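Local coordinates for protein sorting nexin-21 (Mus musculus, PDB 4YMR) that binds membranes enriched in phosphatidylinositol 3-phosphate and phosphatidylinositol 4,5-bisphosphate and may act in intracellular trafficking at endosomes, at the interface of chains A and B. Residues are numbered along the deposited sequence; one frame, centred on the assembly and turned at random. Chains: chain A/B, Protein Snx21.

The interface of chains A and B. Residues chain A 50-51, 90; chain B 49-51, 54, 90.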
loop_
_atom_site.group_PDB
_atom_site.type_symbol
_atom_site.label_atom_id
_atom_site.label_comp_id
_atom_site.label_asym_id
_atom_site.label_seq_id
_atom_site.Cartn_x
_atom_site.Cartn_y
_atom_site.Cartn_z
ATOM N N PRO A 50 0.004 2.581 3.253
ATOM C CA PRO A 50 -0.303 1.682 4.388
ATOM C C PRO A 50 -0.332 0.146 4.174
ATOM O O PRO A 50 -1.130 -0.512 4.825
ATOM C CB PRO A 50 -1.696 2.147 4.814
ATOM C CG PRO A 50 -2.328 2.594 3.537
ATOM C CD PRO A 50 -1.225 3.121 2.642
ATOM N N ASP A 51 0.508 -0.410 3.313
ATOM C CA ASP A 51 0.708 -1.851 3.279
ATOM C C ASP A 51 2.002 -2.174 4.023
ATOM O O ASP A 51 2.162 -3.262 4.578
ATOM C CB ASP A 51 0.795 -2.359 1.832
ATOM C CG ASP A 51 -0.438 -2.020 1.009
ATOM O OD1 ASP A 51 -1.391 -1.454 1.577
ATOM O OD2 ASP A 51 -0.447 -2.329 -0.205
ATOM N N HIS A 90 -4.981 6.259 0.166
ATOM C CA HIS A 90 -3.794 5.836 -0.606
ATOM C C HIS A 90 -3.226 7.064 -1.327
ATOM O O HIS A 90 -3.942 7.750 -2.071
ATOM C CB HIS A 90 -4.054 4.679 -1.592
ATOM C CG HIS A 90 -2.808 4.056 -2.161
ATOM N ND1 HIS A 90 -1.824 4.782 -2.800
ATOM C CD2 HIS A 90 -2.410 2.762 -2.207
ATOM C CE1 HIS A 90 -0.860 3.965 -3.191
ATOM N NE2 HIS A 90 -1.194 2.737 -2.854
ATOM N N GLY B 49 -0.557 -6.600 -4.167
ATOM C CA GLY B 49 -0.248 -5.384 -3.432
ATOM C C GLY B 49 0.065 -4.211 -4.349
ATOM O O GLY B 49 1.194 -4.088 -4.830
ATOM N N PRO B 50 -0.930 -3.325 -4.567
ATOM C CA PRO B 50 -0.871 -2.252 -5.571
ATOM C C PRO B 50 0.015 -1.090 -5.131
ATOM O O PRO B 50 -0.443 -0.173 -4.448
ATOM C CB PRO B 50 -2.332 -1.801 -5.678
ATOM C CG PRO B 50 -2.874 -2.017 -4.299
ATOM C CD PRO B 50 -2.152 -3.233 -3.742
ATOM N N ASP B 51 1.284 -1.146 -5.513
ATOM C CA ASP B 51 2.224 -0.078 -5.202
ATOM C C ASP B 51 3.285 0.010 -6.280
ATOM O O ASP B 51 3.480 1.069 -6.870
ATOM C CB ASP B 51 2.846 -0.261 -3.819
ATOM C CG ASP B 51 2.077 0.474 -2.738
ATOM O OD1 ASP B 51 1.366 1.437 -3.088
ATOM O OD2 ASP B 51 2.185 0.094 -1.548
ATOM N N LEU B 54 0.994 0.776 -9.276
ATOM C CA LEU B 54 0.638 2.190 -9.202
ATOM C C LEU B 54 1.790 3.120 -9.574
ATOM O O LEU B 54 1.583 4.117 -10.260
ATOM C CB LEU B 54 0.087 2.539 -7.825
ATOM C CG LEU B 54 -1.379 2.117 -7.741
ATOM C CD1 LEU B 54 -1.960 2.512 -6.401
ATOM C CD2 LEU B 54 -2.167 2.752 -8.887
ATOM N N HIS B 90 -8.971 -5.445 2.186
ATOM C CA HIS B 90 -7.537 -5.487 2.311
ATOM C C HIS B 90 -7.122 -6.890 2.764
ATOM O O HIS B 90 -7.724 -7.446 3.683
ATOM C CB HIS B 90 -7.053 -4.450 3.304
ATOM C CG HIS B 90 -5.586 -4.228 3.228
ATOM N ND1 HIS B 90 -4.678 -5.216 3.541
ATOM C CD2 HIS B 90 -4.868 -3.169 2.805
ATOM C CE1 HIS B 90 -3.457 -4.761 3.335
ATOM N NE2 HIS B 90 -3.544 -3.525 2.887
#
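Two histidine–aspartate pairs, twins about the two-fold of the dimer that differ in detail, link the chains of this domain-swapped PXB/TPR domain of SNX21. SNX21 is otherwise a monomer, so the contact may be particular to the swapped form. Each histidine lies in the loop between helices 70-85 and 93-106, each aspartate just ahead of helix 52-66.

In the tighter pair, the A:His90 ring, its CG anti to the backbone N (chi1 -168°), presents its NE2 tip to the carboxylate of B:Asp51, with ring and carboxylate planes 57° apart. NE2 of A:His90 donates to OD1 of B:Asp51 over 2.9 Å. OD1 accepts through its syn lone pair and lies close to the ring plane, although the bond is bent at the hydrogen. The same A:His90 NE2 stands 3.4 Å from the carbonyl O of B:Pro50, a weak hydrogen bond. The proline ring restricts phi and so probably stiffens the loop leading into B:Asp51. B:Leu54 reaches tip to tip toward the imidazole; its methyl CD1 sits over the face of the A:His90 ring, 3.9 Å from the centroid, an apolar cover that does not compete for the ring N-H.

In the other pair B:His90, also with CG anti to the backbone N, meets A:Asp51, whose CG is anti to the carbonyl carbon. NE2 of B:His90 donates in its ring plane to OD1 of A:Asp51, nearly straight but longer, 3.3 Å. Here the ring stands almost perpendicular to the carboxylate, so NE2 meets OD1 from above the acid plane. Histidine suits both places because a tip nitrogen can donate to an acid, and the nearby carboxylates may favour its protonation. Aspartate's short side chain keeps its acid near the loop; two charged acids would repel, which the histidines may offset. They cross obliquely, with OD2 of A:Asp51 3.8 Å from OD2 of B:Asp51.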